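GGDEF and EAL domain-containing protein (PDB 6PWK) binds cyclic di-GMP as a LapD-type receptor with GGDEF and EAL domains and probably takes part in the signalling that controls large adhesins and biofilm formation. Local coordinates at residues Arg391-Thr394 with Gln395-Asp399; Leu356-Leu359 with Phe360-Leu364; Ile284-Ile287 with Ser288-Ser292. All coordinates share one frame; numbering follows the deposited sequence.

Overall arrangement
All three contacts are local ones within the EAL domain, a modified beta/alpha barrel that binds cyclic di-GMP. Interactions 1 and 2 are neighbours, their centres about 10 Å apart, on the loops, and for interaction 1 the helix start, that follow barrel strands 386-389 and 353-356. They meet where Arg391 NH2 lies 3.2 Å from Tyr358 CZ, a cation-pi pairing, and where Gln397 packs on Thr361. Interaction 1 touches the ligand directly, and the Arg391 side chain is about 7 Å from the bound magnesium; the Tyr358 side chain of interaction 2 is about 5 Å from the ligand. Interaction 3 is remote, its nearest atoms about 22 Å from either, on an outer helix at the subunit interface.

Interaction 1: residues Arg391-Thr394 with Gln395-Asp399; sequences RVET and QTQLD. With C2E (9,9'-[(2R,3R,3aS,5S,7aR,9R,10R,10aS,12S,14aR)-3,5,10,12-tetrahydroxy-5,12-dioxidooctahydro-2H,7H-difuro[3,2-d:3',2'-j][1,3,7,9,2,8]tetraoxadiphosphacyclododecine-2,9-diyl]bis(2-amino-1,9-dihydro-6H-purin-6-one)), chain C.
Arg391 turns to cyclic di-GMP, while the residues after it meet the first turn of helix 395-402. The arginine CG lies against guanine, ribose O4' sits over one guanidinium face, and NH1 makes a weak hydrogen bond to phosphate O1P at the guanidinium edge (2.7 Å). Val392, buried and branched, sets CG1 against CD1 of Leu398 at 3.9 Å, the two side chains crossing at about a right angle. Glu393 works in two directions. Its carboxylate OE1 accepts from guanine N2 at 2.6 Å and, weakly, from N1, while its backbone N donates to Gln397 OE1 nearly along the C=O axis (2.6 Å). Thr394 N reaches that same OE1 from above the carbonyl plane (3.1 Å), so two bonds hold the glutamine amide. With chi1 at 70°, Thr394 OG1 lies between its backbone N and carbonyl carbon and accepts from Gln397 N (2.9 Å), while Thr394 O takes Leu398 N. Threonine suits this N-cap because its short hydroxyl can serve an amide of the first turn. Thr394 and Gln397 thus form a capping box, here starting a helix directly behind the guanine-binding loop of an EAL domain.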
loop_
_atom_site.group_PDB
_atom_site.type_symbol
_atom_site.label_atom_id
_atom_site.label_comp_id
_atom_site.label_asym_id
_atom_site.label_seq_id
_atom_site.Cartn_x
_atom_site.Cartn_y
_atom_site.Cartn_z
ATOM N N ARG A 391 13.436 -22.999 20.244
ATOM C CA ARG A 391 12.551 -23.179 21.397
ATOM C C ARG A 391 12.561 -24.625 21.898
ATOM O O ARG A 391 11.518 -25.229 22.156
ATOM C CB ARG A 391 11.133 -22.701 21.069
ATOM C CG ARG A 391 10.958 -21.206 21.316
ATOM C CD ARG A 391 10.179 -20.469 20.236
ATOM N NE ARG A 391 8.748 -20.408 20.516
ATOM C CZ ARG A 391 7.954 -19.414 20.129
ATOM N NH1 ARG A 391 8.454 -18.390 19.452
ATOM N NH2 ARG A 391 6.664 -19.439 20.428
ATOM N N VAL A 392 13.765 -25.168 22.054
ATOM C CA VAL A 392 13.947 -26.527 22.558
ATOM C C VAL A 392 13.863 -26.494 24.080
ATOM O O VAL A 392 14.651 -25.807 24.742
ATOM C CB VAL A 392 15.287 -27.113 22.092
ATOM C CG1 VAL A 392 15.334 -28.610 22.370
ATOM C CG2 VAL A 392 15.507 -26.829 20.615
ATOM N N GLU A 393 12.908 -27.239 24.636
ATOM C CA GLU A 393 12.638 -27.250 26.068
ATOM C C GLU A 393 13.108 -28.509 26.775
ATOM O O GLU A 393 13.552 -28.430 27.922
ATOM C CB GLU A 393 11.135 -27.093 26.334
ATOM C CG GLU A 393 10.518 -25.827 25.809
ATOM C CD GLU A 393 9.118 -25.603 26.348
ATOM O OE1 GLU A 393 8.881 -24.556 26.988
ATOM O OE2 GLU A 393 8.258 -26.485 26.145
ATOM N N THR A 394 13.002 -29.672 26.139
ATOM C CA THR A 394 13.221 -30.943 26.811
ATOM C C THR A 394 14.329 -31.731 26.128
ATOM O O THR A 394 14.654 -31.510 24.957
ATOM C CB THR A 394 11.941 -31.788 26.836
ATOM O OG1 THR A 394 11.644 -32.247 25.511
ATOM C CG2 THR A 394 10.769 -30.966 27.356
ATOM N N GLN A 395 14.914 -32.659 26.891
ATOM C CA GLN A 395 15.887 -33.582 26.319
ATOM C C GLN A 395 15.238 -34.489 25.284
ATOM O O GLN A 395 15.897 -34.909 24.326
ATOM C CB GLN A 395 16.539 -34.410 27.428
ATOM C CG GLN A 395 17.682 -35.303 26.961
ATOM C CD GLN A 395 18.919 -34.519 26.564
ATOM O OE1 GLN A 395 19.375 -33.641 27.297
ATOM N NE2 GLN A 395 19.469 -34.832 25.395
ATOM N N THR A 396 13.950 -34.795 25.455
ATOM C CA THR A 396 13.219 -35.547 24.439
ATOM C C THR A 396 13.187 -34.787 23.119
ATOM O O THR A 396 13.444 -35.357 22.051
ATOM C CB THR A 396 11.799 -35.841 24.925
ATOM O OG1 THR A 396 11.855 -36.543 26.173
ATOM C CG2 THR A 396 11.049 -36.684 23.903
ATOM N N GLN A 397 12.869 -33.491 23.172
ATOM C CA GLN A 397 12.936 -32.662 21.972
ATOM C C GLN A 397 14.362 -32.585 21.442
ATOM O O GLN A 397 14.591 -32.700 20.233
ATOM C CB GLN A 397 12.399 -31.264 22.266
ATOM C CG GLN A 397 10.907 -31.210 22.547
ATOM C CD GLN A 397 10.493 -29.920 23.225
ATOM O OE1 GLN A 397 11.337 -29.115 23.621
ATOM N NE2 GLN A 397 9.190 -29.718 23.369
ATOM N N LEU A 398 15.334 -32.401 22.337
ATOM C CA LEU A 398 16.729 -32.300 21.916
ATOM C C LEU A 398 17.196 -33.583 21.240
ATOM O O LEU A 398 17.873 -33.539 20.205
ATOM C CB LEU A 398 17.611 -31.971 23.117
ATOM C CG LEU A 398 18.998 -31.384 22.853
ATOM C CD1 LEU A 398 18.885 -30.085 22.074
ATOM C CD2 LEU A 398 19.730 -31.158 24.165
ATOM N N ASP A 399 16.835 -34.739 21.804
ATOM C CA ASP A 399 17.251 -36.010 21.216
ATOM C C ASP A 399 16.540 -36.271 19.894
ATOM O O ASP A 399 17.143 -36.804 18.955
ATOM C CB ASP A 399 16.992 -37.157 22.194
ATOM C CG ASP A 399 17.861 -37.077 23.435
ATOM O OD1 ASP A 399 19.027 -36.643 23.323
ATOM O OD2 ASP A 399 17.375 -37.445 24.525
HETATM P P1 C2E C . 10.707 -15.513 18.326
HETATM O O2P C2E C . 11.627 -15.145 17.194
HETATM O O1P C2E C . 10.258 -16.914 18.022
HETATM O "O5'" C2E C . 11.510 -15.633 19.748
HETATM C "C5'" C2E C . 11.374 -16.805 20.479
HETATM C "C4'" C2E C . 10.270 -16.543 21.540
HETATM O "O4'" C2E C . 10.006 -17.631 22.200
HETATM C "C3'" C2E C . 10.768 -15.571 22.625
HETATM O "O3'" C2E C . 9.683 -15.161 23.305
HETATM C "C2'" C2E C . 11.562 -16.532 23.522
HETATM O "O2'" C2E C . 11.792 -15.914 24.859
HETATM C "C1'" C2E C . 10.671 -17.472 23.661
HETATM N N9 C2E C . 11.053 -18.813 24.023
HETATM C C8 C2E C . 12.385 -18.732 23.786
HETATM N N7 C2E C . 12.907 -19.952 24.075
HETATM C C5 C2E C . 11.924 -20.755 24.466
HETATM C C6 C2E C . 11.854 -22.226 24.913
HETATM O O6 C2E C . 12.822 -22.907 24.974
HETATM N N1 C2E C . 10.593 -22.800 25.274
HETATM C C2 C2E C . 9.376 -22.031 25.225
HETATM N N2 C2E C . 8.064 -22.565 25.580
HETATM N N3 C2E C . 9.478 -20.647 24.794
HETATM C C4 C2E C . 10.781 -20.040 24.421
HETATM P P11 C2E C . 9.592 -13.509 23.438
HETATM O O21 C2E C . 10.627 -12.811 24.279
HETATM O O11 C2E C . 8.272 -13.214 24.103
HETATM O O5A C2E C . 9.503 -13.058 21.852
HETATM C C5A C2E C . 8.255 -13.345 21.284
HETATM C C4A C2E C . 8.198 -12.822 19.906
HETATM O O4A C2E C . 8.205 -11.516 19.934
HETATM C C3A C2E C . 9.556 -13.304 19.035
HETATM O O3A C2E C . 9.305 -14.631 18.375
HETATM C C2A C2E C . 9.734 -12.437 18.190
HETATM O O2A C2E C . 8.964 -12.764 16.937
HETATM C C1A C2E C . 9.183 -11.068 18.872
HETATM N N91 C2E C . 10.174 -10.379 19.387
HETATM C C81 C2E C . 10.809 -10.538 20.559
HETATM N N71 C2E C . 11.748 -9.574 20.613
HETATM C C51 C2E C . 11.680 -8.851 19.499
HETATM C C61 C2E C . 12.477 -7.649 19.007
HETATM O O61 C2E C . 13.336 -7.223 19.694
HETATM N N11 C2E C . 12.194 -7.047 17.740
HETATM C C21 C2E C . 11.145 -7.575 16.914
HETATM N N21 C2E C . 10.860 -6.959 15.626
HETATM N N31 C2E C . 10.388 -8.731 17.395
HETATM C C41 C2E C . 10.690 -9.352 18.719
#

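Interaction 2: residues Leu356-Leu359 with Phe360-Leu364; sequences LDYL and FTHHL
Phe360 and Asp357 make the straightest of the backbone hydrogen bonds that fold Asp357-His362 into successive turns joining residues three apart. It runs from Phe360 N to Asp357 O (3.0 Å, 167°), approaching from above the carbonyl plane; His362 N to Leu359 O is weak. Side-chain oxygens reinforce the turns. Thr361 OG1 donates to Tyr358 O at 2.9 Å, a reach made possible by chi1 of 70°, which turns the hydroxyl back over the chain; the weaker bond from Thr361 N ends on the same oxygen. Asp357 OD1 accepts weakly from Leu359 N, two residues on, in an Asx turn, while OD2 forms a salt bridge with Arg338. These turns leave the C-terminal end of strand 353-356 in the beta/alpha barrel of the EAL domain and lead to helix 367-382. Among the aromatic contacts, Tyr358 directs its ring edge at the face of His362 in an offset edge-to-face pair, with centroids 5.8 Å apart and planes at 86°; Tyr358 OH is hydrogen-bonded to Glu167. The Asp357 CB methylene touches Phe360 CE2 at 3.7 Å, and apolar Leu356 brings CB to Phe360 CD2 at 4.2 Å. A large flat ring suits this place, since Leu373 and Ile376 of helix 367-382 pack against both Leu356 and Phe360.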
loop_
_atom_site.group_PDB
_atom_site.type_symbol
_atom_site.label_atom_id
_atom_site.label_comp_id
_atom_site.label_asym_id
_atom_site.label_seq_id
_atom_site.Cartn_x
_atom_site.Cartn_y
_atom_site.Cartn_z
ATOM N N LEU A 356 14.638 -22.975 12.650
ATOM C CA LEU A 356 13.450 -23.771 12.378
ATOM C C LEU A 356 12.219 -23.180 13.052
ATOM O O LEU A 356 12.305 -22.517 14.090
ATOM C CB LEU A 356 13.654 -25.209 12.853
ATOM C CG LEU A 356 14.601 -26.084 12.034
ATOM C CD1 LEU A 356 14.879 -27.388 12.764
ATOM C CD2 LEU A 356 14.011 -26.353 10.663
ATOM N N ASP A 357 11.063 -23.417 12.437
ATOM C CA ASP A 357 9.793 -23.098 13.073
ATOM C C ASP A 357 9.680 -23.861 14.385
ATOM O O ASP A 357 9.929 -25.070 14.438
ATOM C CB ASP A 357 8.636 -23.455 12.134
ATOM C CG ASP A 357 7.285 -22.991 12.653
ATOM O OD1 ASP A 357 7.219 -22.438 13.771
ATOM O OD2 ASP A 357 6.282 -23.178 11.932
ATOM N N TYR A 358 9.312 -23.150 15.453
ATOM C CA TYR A 358 9.241 -23.777 16.767
ATOM C C TYR A 358 8.144 -24.826 16.861
ATOM O O TYR A 358 8.122 -25.584 17.836
ATOM C CB TYR A 358 9.048 -22.715 17.852
ATOM C CG TYR A 358 7.643 -22.165 17.987
ATOM C CD1 TYR A 358 7.218 -21.089 17.218
ATOM C CD2 TYR A 358 6.752 -22.705 18.906
ATOM C CE1 TYR A 358 5.938 -20.578 17.349
ATOM C CE2 TYR A 358 5.473 -22.204 19.043
ATOM C CZ TYR A 358 5.071 -21.141 18.263
ATOM O OH TYR A 358 3.800 -20.639 18.400
ATOM N N LEU A 359 7.241 -24.890 15.882
ATOM C CA LEU A 359 6.246 -25.953 15.848
ATOM C C LEU A 359 6.854 -27.314 15.541
ATOM O O LEU A 359 6.157 -28.327 15.672
ATOM C CB LEU A 359 5.160 -25.624 14.823
ATOM C CG LEU A 359 4.262 -24.435 15.168
ATOM C CD1 LEU A 359 3.234 -24.203 14.076
ATOM C CD2 LEU A 359 3.580 -24.664 16.506
ATOM N N PHE A 360 8.125 -27.366 15.134
ATOM C CA PHE A 360 8.773 -28.651 14.891
ATOM C C PHE A 360 9.161 -29.348 16.187
ATOM O O PHE A 360 9.243 -30.581 16.222
ATOM C CB PHE A 360 10.002 -28.464 14.000
ATOM C CG PHE A 360 9.669 -28.195 12.560
ATOM C CD1 PHE A 360 9.071 -29.172 11.782
ATOM C CD2 PHE A 360 9.962 -26.971 11.981
ATOM C CE1 PHE A 360 8.762 -28.932 10.456
ATOM C CE2 PHE A 360 9.657 -26.724 10.654
ATOM C CZ PHE A 360 9.056 -27.707 9.892
ATOM N N THR A 361 9.402 -28.589 17.255
ATOM C CA THR A 361 9.608 -29.179 18.572
ATOM C C THR A 361 8.294 -29.512 19.268
ATOM O O THR A 361 8.320 -29.992 20.405
ATOM C CB THR A 361 10.427 -28.237 19.458
ATOM O OG1 THR A 361 9.643 -27.085 19.796
ATOM C CG2 THR A 361 11.689 -27.787 18.737
ATOM N N HIS A 362 7.157 -29.277 18.613
ATOM C CA HIS A 362 5.844 -29.444 19.222
ATOM C C HIS A 362 5.156 -30.745 18.836
ATOM O O HIS A 362 4.473 -31.346 19.673
ATOM C CB HIS A 362 4.941 -28.264 18.845
ATOM C CG HIS A 362 4.760 -27.264 19.946
ATOM N ND1 HIS A 362 3.532 -26.995 20.510
ATOM C CD2 HIS A 362 5.651 -26.470 20.588
ATOM C CE1 HIS A 362 3.673 -26.077 21.450
ATOM N NE2 HIS A 362 4.949 -25.742 21.518
ATOM N N HIS A 363 5.309 -31.203 17.589
ATOM C CA HIS A 363 4.636 -32.414 17.104
ATOM C C HIS A 363 5.688 -33.371 16.542
ATOM O O HIS A 363 5.848 -33.501 15.328
ATOM C CB HIS A 363 3.570 -32.070 16.077
ATOM C CG HIS A 363 2.204 -31.905 16.663
ATOM N ND1 HIS A 363 1.447 -32.975 17.088
ATOM C CD2 HIS A 363 1.464 -30.798 16.905
ATOM C CE1 HIS A 363 0.296 -32.535 17.563
ATOM N NE2 HIS A 363 0.280 -31.218 17.463
ATOM N N LEU A 364 6.388 -34.053 17.446
ATOM C CA LEU A 364 7.429 -34.990 17.046
ATOM C C LEU A 364 6.855 -36.313 16.554
ATOM O O LEU A 364 7.438 -36.948 15.669
ATOM C CB LEU A 364 8.372 -35.246 18.221
ATOM C CG LEU A 364 9.018 -34.038 18.901
ATOM C CD1 LEU A 364 9.538 -34.419 20.279
ATOM C CD2 LEU A 364 10.143 -33.474 18.044
#

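Interaction 3: residues Ile284-Ile287 with Ser288-Ser292; sequences IRWI and SQTLS
This is a contact between successive turns of one helix, 281-292, on the outer layer of the EAL domain, in which Trp286 and Thr290 meet on one flank, Ile287 and Leu291 on the inner side, and Arg285, beside Gln289, reaches the second subunit. On the first flank, the Thr290 methyl CG2 stands over the centre of the Trp286 six-membered ring, 3.5 Å from its centroid and 18° off the normal, a CH-pi contact. The indole reaches this place because its CG is anti to the backbone N (chi1 -176°), which lays the ring alongside the next turn. Thr290 suits the position twice over: its methyl covers the ring, while OG1 returns to Trp286 O at 3.1 Å. That carbonyl also takes the helical bond from Thr290 N (2.9 Å), so two donors of one residue grip a single oxygen. Trp286 packs further on Gln250, Ile253 and Glu254 of helix 245-261.

The helix lies in the beta-alpha-beta crossover that links parallel strands 269-272 and 301-305 of the beta/alpha barrel. Ile287 and Leu291 lie side by side and point the same way, CG2 to CD1 3.7 Å apart; both pack on Phe303 of strand 301-305, where branched aliphatic residues fill the layer between helix and sheet. Ser288, small enough to sit beside Ala323 of helix 314-326, folds its hydroxyl back so that OG donates to Ile284 O at 3.1 Å, in the carbonyl plane. Gln289 N bonds to Arg285 O. Farther out, the guanidinium and amide planes of these two residues are 71° apart; Arg285 NH2 and Gln289 NE2, both donors, merely lie near each other at 3.7 Å. The arginine spends its charge across the dimer interface, in a salt bridge from NH2 to Glu348 of the second subunit and a hydrogen bond from NH1 to His315 of that subunit.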
loop_
_atom_site.group_PDB
_atom_site.type_symbol
_atom_site.label_atom_id
_atom_site.label_comp_id
_atom_site.label_asym_id
_atom_site.label_seq_id
_atom_site.Cartn_x
_atom_site.Cartn_y
_atom_site.Cartn_z
ATOM N N ILE A 284 14.542 0.764 5.017
ATOM C CA ILE A 284 15.609 0.175 4.213
ATOM C C ILE A 284 16.735 1.181 4.001
ATOM O O ILE A 284 17.917 0.818 4.007
ATOM C CB ILE A 284 15.046 -0.348 2.878
ATOM C CG1 ILE A 284 13.911 -1.341 3.135
ATOM C CG2 ILE A 284 16.144 -1.005 2.049
ATOM C CD1 ILE A 284 13.360 -1.982 1.880
ATOM N N ARG A 285 16.391 2.457 3.809
ATOM C CA ARG A 285 17.419 3.492 3.760
ATOM C C ARG A 285 18.080 3.674 5.118
ATOM O O ARG A 285 19.297 3.874 5.204
ATOM C CB ARG A 285 16.819 4.819 3.293
ATOM C CG ARG A 285 16.445 4.884 1.829
ATOM C CD ARG A 285 15.974 6.287 1.480
ATOM N NE ARG A 285 17.056 7.266 1.570
ATOM C CZ ARG A 285 16.871 8.581 1.646
ATOM N NH1 ARG A 285 15.643 9.080 1.655
ATOM N NH2 ARG A 285 17.914 9.397 1.723
ATOM N N TRP A 286 17.285 3.613 6.191
ATOM C CA TRP A 286 17.813 3.812 7.537
ATOM C C TRP A 286 18.876 2.775 7.876
ATOM O O TRP A 286 19.907 3.105 8.475
ATOM C CB TRP A 286 16.666 3.761 8.547
ATOM C CG TRP A 286 17.059 4.048 9.963
ATOM C CD1 TRP A 286 17.009 5.255 10.598
ATOM C CD2 TRP A 286 17.543 3.106 10.929
ATOM N NE1 TRP A 286 17.439 5.124 11.897
ATOM C CE2 TRP A 286 17.770 3.814 12.126
ATOM C CE3 TRP A 286 17.808 1.733 10.898
ATOM C CZ2 TRP A 286 18.252 3.199 13.278
ATOM C CZ3 TRP A 286 18.286 1.123 12.044
ATOM C CH2 TRP A 286 18.504 1.856 13.217
ATOM N N ILE A 287 18.645 1.515 7.498
ATOM C CA ILE A 287 19.604 0.455 7.803
ATOM C C ILE A 287 20.942 0.733 7.130
ATOM O O ILE A 287 22.004 0.583 7.747
ATOM C CB ILE A 287 19.028 -0.914 7.396
ATOM C CG1 ILE A 287 18.201 -1.498 8.541
ATOM C CG2 ILE A 287 20.137 -1.879 7.001
ATOM C CD1 ILE A 287 19.025 -1.860 9.760
ATOM N N SER A 288 20.914 1.161 5.865
ATOM C CA SER A 288 22.157 1.452 5.158
ATOM C C SER A 288 22.901 2.615 5.801
ATOM O O SER A 288 24.131 2.588 5.914
ATOM C CB SER A 288 21.865 1.760 3.690
ATOM O OG SER A 288 20.869 0.896 3.176
ATOM N N GLN A 289 22.170 3.647 6.228
ATOM C CA GLN A 289 22.813 4.825 6.799
ATOM C C GLN A 289 23.431 4.520 8.158
ATOM O O GLN A 289 24.554 4.950 8.447
ATOM C CB GLN A 289 21.801 5.965 6.905
ATOM C CG GLN A 289 21.243 6.428 5.567
ATOM C CD GLN A 289 20.057 7.365 5.719
ATOM O OE1 GLN A 289 19.388 7.378 6.752
ATOM N NE2 GLN A 289 19.794 8.157 4.686
ATOM N N THR A 290 22.717 3.777 9.004
ATOM C CA THR A 290 23.235 3.488 10.337
ATOM C C THR A 290 24.331 2.432 10.302
ATOM O O THR A 290 25.317 2.540 11.039
ATOM C CB THR A 290 22.100 3.046 11.261
ATOM O OG1 THR A 290 21.507 1.843 10.755
ATOM C CG2 THR A 290 21.042 4.128 11.353
ATOM N N LEU A 291 24.181 1.404 9.462
ATOM C CA LEU A 291 25.209 0.370 9.386
ATOM C C LEU A 291 26.527 0.923 8.862
ATOM O O LEU A 291 27.597 0.424 9.229
ATOM C CB LEU A 291 24.736 -0.787 8.508
ATOM C CG LEU A 291 23.757 -1.792 9.120
ATOM C CD1 LEU A 291 23.492 -2.934 8.151
ATOM C CD2 LEU A 291 24.288 -2.321 10.440
ATOM N N SER A 292 26.476 1.945 8.004
ATOM C CA SER A 292 27.706 2.564 7.525
ATOM C C SER A 292 28.403 3.372 8.611
ATOM O O SER A 292 29.615 3.591 8.520
ATOM C CB SER A 292 27.415 3.458 6.319
ATOM O OG SER A 292 26.637 4.582 6.691
#